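Local coordinates for SusD-like carbohydrate binding protein (Bacteroides vulgatus, PDB 3LEW), which probably binds carbohydrate at the bacterial outer membrane as a SusD-family protein, taking part in nutrient capture, at residues A[349-354]-A[367-372]; A[221-226]-A[355-360]. All blocks are in the same frame, centred on the assembly; numbering follows the deposited sequence.

Contact 1 and contact 2 share one helix, 346-359, which meets helix 365-376 in the first and helix 219-232 in the second. Their centres lie about 10 Å apart. Asn353 of contact 1 joins them: its ND2 is 2.9 Å from OG of Ser226, a probable hydrogen bond, and also bonds OD1 of Asp227. Lys357 of contact 2 reaches back, its NZ hydrogen-bonded to OD1 of Asn353 and 4.0 Å from CE of Lys368, a packing contact. Near contact 1, a pentaethylene glycol molecule, probably from the crystallisation liquor, lies about 3 Å from the side chain of Tyr350. It may mark a pocket, but does not by itself identify a sugar site.

Contact 1 of 2, residues A[349-354]-A[367-372]; sequences IYLINA and NKLNDL
Helices 346-359 and 365-376 pack nearly antiparallel here, at 155° and 8.4 Å between the axes of the short segments. No hydrogen bond crosses between 349-354 and 367-372. The apolar part is a leucine cluster. CD2 of Leu372 sits 3.5 Å from CG of Leu351 and also touches its CD1, so one methyl rests against the fork of the other leucine. The two side chains cross at about a right angle. CD1 of Leu369 meets CD2 of Leu351 at 4.1 Å, and these two cross obliquely. CB of Ala354 lies 4.1 Å from N of Leu369. The aromatic part is Tyr350. Its CE2 lies 3.6 Å from CB of Asp371. The carboxylate plane stands at 89° to the ring, with OD2 at the ring edge, in the ring plane. The ring's OH is hydrogen-bonded to O of Asn234. An alanine at Tyr350 would probably loosen the packing against Asp371 and would lose the bond to Asn234. The polar part is Asn353 with Lys368. The lysine is bent at chi2 (-74°) and again at chi4, and its aliphatic chain curls round the asparagine oxygen. CG of Lys368 comes to 3.2 Å from OD1 of Asn353. This is van der Waals contact: the oxygen is bonded to Lys357, and Lys368 NZ forms a salt bridge with Asp364. Asn353 is buried, while Lys368 is partly exposed. Helix 387-401 lies against Ala354, Leu369 and Leu372, while helix 219-232 packs on Ile349 and Tyr350, so helix 346-359 has helical neighbours on several faces.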
loop_
_atom_site.group_PDB
_atom_site.type_symbol
_atom_site.label_atom_id
_atom_site.label_comp_id
_atom_site.label_asym_id
_atom_site.label_seq_id
_atom_site.Cartn_x
_atom_site.Cartn_y
_atom_site.Cartn_z
ATOM N N ILE A 349 -2.503 -0.052 12.460
ATOM C CA ILE A 349 -3.257 -0.971 13.332
ATOM C C ILE A 349 -4.166 -0.188 14.257
ATOM O O ILE A 349 -5.308 -0.582 14.453
ATOM C CB ILE A 349 -2.331 -1.925 14.121
ATOM C CG1 ILE A 349 -1.317 -2.621 13.185
ATOM C CG2 ILE A 349 -3.151 -2.936 14.918
ATOM C CD1 ILE A 349 -1.990 -3.377 11.969
ATOM N N TYR A 350 -3.704 0.952 14.778
ATOM C CA TYR A 350 -4.597 1.822 15.565
ATOM C C TYR A 350 -5.796 2.262 14.713
ATOM O O TYR A 350 -6.933 2.263 15.160
ATOM C CB TYR A 350 -3.890 3.095 16.025
ATOM C CG TYR A 350 -3.094 3.014 17.304
ATOM C CD1 TYR A 350 -1.793 2.524 17.316
ATOM C CD2 TYR A 350 -3.627 3.471 18.484
ATOM C CE1 TYR A 350 -1.039 2.484 18.472
ATOM C CE2 TYR A 350 -2.876 3.423 19.671
ATOM C CZ TYR A 350 -1.565 2.956 19.648
ATOM O OH TYR A 350 -0.830 2.949 20.845
ATOM N N LEU A 351 -5.525 2.621 13.465
ATOM C CA LEU A 351 -6.596 3.088 12.567
ATOM C C LEU A 351 -7.564 1.964 12.157
ATOM O O LEU A 351 -8.760 2.196 12.098
ATOM C CB LEU A 351 -5.970 3.722 11.327
ATOM C CG LEU A 351 -5.363 5.123 11.594
ATOM C CD1 LEU A 351 -4.380 5.449 10.455
ATOM C CD2 LEU A 351 -6.478 6.193 11.649
ATOM N N ILE A 352 -7.051 0.753 11.903
ATOM C CA ILE A 352 -7.895 -0.416 11.627
ATOM C C ILE A 352 -8.798 -0.744 12.845
ATOM O O ILE A 352 -9.982 -0.994 12.688
ATOM C CB ILE A 352 -7.068 -1.683 11.272
ATOM C CG1 ILE A 352 -6.335 -1.537 9.908
ATOM C CG2 ILE A 352 -7.950 -2.978 11.249
ATOM C CD1 ILE A 352 -5.247 -2.519 9.667
ATOM N N ASN A 353 -8.189 -0.785 14.017
ATOM C CA ASN A 353 -8.914 -0.991 15.265
ATOM C C ASN A 353 -10.039 0.046 15.437
ATOM O O ASN A 353 -11.209 -0.313 15.711
ATOM C CB ASN A 353 -7.927 -0.996 16.423
ATOM C CG ASN A 353 -8.524 -1.489 17.704
ATOM O OD1 ASN A 353 -8.790 -0.680 18.599
ATOM N ND2 ASN A 353 -8.705 -2.837 17.846
ATOM N N ALA A 354 -9.706 1.327 15.250
ATOM C CA ALA A 354 -10.720 2.390 15.305
ATOM C C ALA A 354 -11.856 2.192 14.321
ATOM O O ALA A 354 -13.024 2.280 14.679
ATOM C CB ALA A 354 -10.098 3.794 15.126
ATOM N N ASN A 367 -11.122 6.444 21.081
ATOM C CA ASN A 367 -9.915 6.520 21.905
ATOM C C ASN A 367 -8.674 6.132 21.099
ATOM O O ASN A 367 -7.614 6.748 21.262
ATOM C CB ASN A 367 -10.050 5.610 23.106
ATOM C CG ASN A 367 -11.217 5.992 23.968
ATOM O OD1 ASN A 367 -11.464 7.183 24.181
ATOM N ND2 ASN A 367 -11.968 4.992 24.442
ATOM N N LYS A 368 -8.826 5.119 20.249
ATOM C CA LYS A 368 -7.727 4.681 19.390
ATOM C C LYS A 368 -7.386 5.754 18.362
ATOM O O LYS A 368 -6.214 6.043 18.147
ATOM C CB LYS A 368 -8.019 3.326 18.748
ATOM C CG LYS A 368 -8.274 2.215 19.805
ATOM C CD LYS A 368 -6.981 1.793 20.481
ATOM C CE LYS A 368 -7.159 0.678 21.522
ATOM N NZ LYS A 368 -7.919 0.977 22.768
ATOM N N LEU A 369 -8.403 6.387 17.792
ATOM C CA LEU A 369 -8.197 7.517 16.908
ATOM C C LEU A 369 -7.470 8.670 17.615
ATOM O O LEU A 369 -6.506 9.232 17.100
ATOM C CB LEU A 369 -9.546 7.995 16.364
ATOM C CG LEU A 369 -9.525 9.121 15.332
ATOM C CD1 LEU A 369 -8.654 8.743 14.079
ATOM C CD2 LEU A 369 -10.964 9.519 14.959
ATOM N N ASN A 370 -7.928 8.994 18.821
ATOM C CA ASN A 370 -7.329 10.070 19.600
ATOM C C ASN A 370 -5.913 9.750 20.069
ATOM O O ASN A 370 -5.128 10.667 20.250
ATOM C CB ASN A 370 -8.219 10.444 20.784
ATOM C CG ASN A 370 -9.346 11.403 20.389
ATOM O OD1 ASN A 370 -9.288 12.028 19.323
ATOM N ND2 ASN A 370 -10.370 11.508 21.223
ATOM N N ASP A 371 -5.594 8.479 20.322
ATOM C CA ASP A 371 -4.210 8.077 20.675
ATOM C C ASP A 371 -3.249 8.477 19.521
ATOM O O ASP A 371 -2.164 9.024 19.767
ATOM C CB ASP A 371 -4.055 6.554 20.880
ATOM C CG ASP A 371 -4.694 6.039 22.145
ATOM O OD1 ASP A 371 -4.813 6.809 23.146
ATOM O OD2 ASP A 371 -5.068 4.811 22.134
ATOM N N LEU A 372 -3.639 8.158 18.278
ATOM C CA LEU A 372 -2.811 8.484 17.126
ATOM C C LEU A 372 -2.741 10.000 16.976
ATOM O O LEU A 372 -1.667 10.569 16.800
ATOM C CB LEU A 372 -3.362 7.861 15.857
ATOM C CG LEU A 372 -2.632 8.172 14.557
ATOM C CD1 LEU A 372 -1.111 7.858 14.622
ATOM C CD2 LEU A 372 -3.322 7.387 13.407
#

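Contact 2 of 2, residues A[221-226]-A[355-360]; sequences KAKTYS and EAKAHL
The methyls of Ala222 and Ala356 meet, CB to CB, at 3.8 Å, and the same Ala356 methyl lies near the backbone N of Lys223. The segment axes approach to 8.7 Å, at 141° between their directions. Lys223 supplies the rest of the first shell through its aliphatic chain. Its CG is anti to the backbone N (chi1 163°) and the chain is extended beyond it. CD of Lys223 touches CD1 of Leu360 at 3.6 Å, and the two side chains cross obliquely. CG of Lys223 meets CE of Lys357 at 4.2 Å, where the two extended lysines cross at about a right angle. Their like charges stay apart, NZ of Lys223 lying 6.0 Å from NZ of Lys357. Acids beyond the two segments would help offset this charge. Lys223 NZ has Asp362, and Lys357 NZ has Asp364 and Asp227. Pairing with these acids holds the far end of each chain, which probably helps to set how the chains cross. Further out, Ser226 OG donates to O of Ala222 at 2.6 Å. It arrives on a lone pair in the carbonyl plane, with a C=O...OG angle of 139°. That carbonyl also accepts from Ser226 N, so two donors from one residue grip it within the helix. Glu355 points to another flank of its helix, where OE1 forms a salt bridge with Arg414 and OE2 a hydrogen bond with NE1 of Trp395. The contact joins roughly antiparallel helices through an alanine pair and the aliphatic chain of Lys223, in keeping with the TPR-like helical framework of SusD-family proteins.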
loop_
_atom_site.group_PDB
_atom_site.type_symbol
_atom_site.label_atom_id
_atom_site.label_comp_id
_atom_site.label_asym_id
_atom_site.label_seq_id
_atom_site.Cartn_x
_atom_site.Cartn_y
_atom_site.Cartn_z
ATOM N N LYS A 221 -13.860 -9.737 13.493
ATOM C CA LYS A 221 -12.513 -10.304 13.340
ATOM C C LYS A 221 -11.421 -9.226 13.306
ATOM O O LYS A 221 -10.372 -9.389 13.905
ATOM C CB LYS A 221 -12.458 -11.170 12.101
ATOM C CG LYS A 221 -13.114 -12.548 12.271
ATOM C CD LYS A 221 -12.804 -13.454 11.073
ATOM C CE LYS A 221 -13.428 -14.813 11.313
ATOM N NZ LYS A 221 -13.000 -15.828 10.340
ATOM N N ALA A 222 -11.664 -8.137 12.581
ATOM C CA ALA A 222 -10.690 -7.045 12.455
ATOM C C ALA A 222 -10.399 -6.453 13.817
ATOM O O ALA A 222 -9.245 -6.174 14.165
ATOM C CB ALA A 222 -11.207 -5.942 11.486
ATOM N N LYS A 223 -11.453 -6.267 14.596
ATOM C CA LYS A 223 -11.306 -5.803 15.995
ATOM C C LYS A 223 -10.507 -6.809 16.833
ATOM O O LYS A 223 -9.611 -6.425 17.606
ATOM C CB LYS A 223 -12.694 -5.570 16.618
ATOM C CG LYS A 223 -12.696 -5.485 18.170
ATOM C CD LYS A 223 -14.048 -5.226 18.749
ATOM C CE LYS A 223 -14.056 -5.324 20.285
ATOM N NZ LYS A 223 -15.364 -4.899 20.875
ATOM N N THR A 224 -10.850 -8.082 16.716
ATOM C CA THR A 224 -10.210 -9.136 17.532
ATOM C C THR A 224 -8.721 -9.221 17.266
ATOM O O THR A 224 -7.895 -9.210 18.203
ATOM C CB THR A 224 -10.849 -10.510 17.287
ATOM O OG1 THR A 224 -12.195 -10.475 17.766
ATOM C CG2 THR A 224 -10.065 -11.634 17.995
ATOM N N TYR A 225 -8.351 -9.249 15.992
ATOM C CA TYR A 225 -6.956 -9.421 15.656
ATOM C C TYR A 225 -6.160 -8.136 15.930
ATOM O O TYR A 225 -5.013 -8.199 16.374
ATOM C CB TYR A 225 -6.802 -9.910 14.230
ATOM C CG TYR A 225 -7.422 -11.281 13.969
ATOM C CD1 TYR A 225 -7.076 -12.379 14.744
ATOM C CD2 TYR A 225 -8.331 -11.467 12.938
ATOM C CE1 TYR A 225 -7.647 -13.631 14.508
ATOM C CE2 TYR A 225 -8.898 -12.710 12.687
ATOM C CZ TYR A 225 -8.562 -13.781 13.464
ATOM O OH TYR A 225 -9.117 -15.054 13.270
ATOM N N SER A 226 -6.737 -6.956 15.658
ATOM C CA SER A 226 -5.993 -5.707 15.925
ATOM C C SER A 226 -5.876 -5.442 17.438
ATOM O O SER A 226 -4.844 -4.909 17.893
ATOM C CB SER A 226 -6.620 -4.528 15.158
ATOM O OG SER A 226 -7.983 -4.349 15.486
ATOM N N GLU A 355 -11.534 1.890 13.077
ATOM C CA GLU A 355 -12.564 1.738 12.053
ATOM C C GLU A 355 -13.474 0.511 12.278
ATOM O O GLU A 355 -14.699 0.595 12.136
ATOM C CB GLU A 355 -11.911 1.692 10.654
ATOM C CG GLU A 355 -12.951 1.694 9.563
ATOM C CD GLU A 355 -12.384 1.808 8.136
ATOM O OE1 GLU A 355 -11.205 2.215 7.963
ATOM O OE2 GLU A 355 -13.195 1.535 7.186
ATOM N N ALA A 356 -12.872 -0.631 12.638
ATOM C CA ALA A 356 -13.653 -1.813 12.931
ATOM C C ALA A 356 -14.603 -1.516 14.097
ATOM O O ALA A 356 -15.796 -1.825 14.050
ATOM C CB ALA A 356 -12.729 -2.969 13.278
ATOM N N LYS A 357 -14.075 -0.875 15.128
ATOM C CA LYS A 357 -14.918 -0.516 16.268
ATOM C C LYS A 357 -16.086 0.469 15.903
ATOM O O LYS A 357 -17.189 0.358 16.449
ATOM C CB LYS A 357 -14.058 -0.002 17.426
ATOM C CG LYS A 357 -13.305 -1.134 18.117
ATOM C CD LYS A 357 -12.269 -0.634 19.101
ATOM C CE LYS A 357 -11.670 -1.825 19.884
ATOM N NZ LYS A 357 -10.491 -1.360 20.738
ATOM N N ALA A 358 -15.835 1.405 15.001
ATOM C CA ALA A 358 -16.869 2.358 14.529
ATOM C C ALA A 358 -18.010 1.590 13.862
ATOM O O ALA A 358 -19.164 1.823 14.165
ATOM C CB ALA A 358 -16.278 3.400 13.572
ATOM N N HIS A 359 -17.675 0.610 13.035
ATOM C CA HIS A 359 -18.687 -0.257 12.411
ATOM C C HIS A 359 -19.454 -1.105 13.397
ATOM O O HIS A 359 -20.620 -1.412 13.167
ATOM C CB HIS A 359 -18.072 -1.160 11.329
ATOM C CG HIS A 359 -17.852 -0.451 10.033
ATOM N ND1 HIS A 359 -18.902 -0.117 9.200
ATOM C CD2 HIS A 359 -16.739 0.042 9.458
ATOM C CE1 HIS A 359 -18.427 0.518 8.146
ATOM N NE2 HIS A 359 -17.125 0.644 8.280
ATOM N N LEU A 360 -18.805 -1.488 14.495
ATOM C CA LEU A 360 -19.425 -2.276 15.550
ATOM C C LEU A 360 -20.159 -1.433 16.609
ATOM O O LEU A 360 -20.727 -1.970 17.556
ATOM C CB LEU A 360 -18.348 -3.110 16.244
ATOM C CG LEU A 360 -17.724 -4.229 15.399
ATOM C CD1 LEU A 360 -16.548 -4.851 16.141
ATOM C CD2 LEU A 360 -18.761 -5.299 15.095
#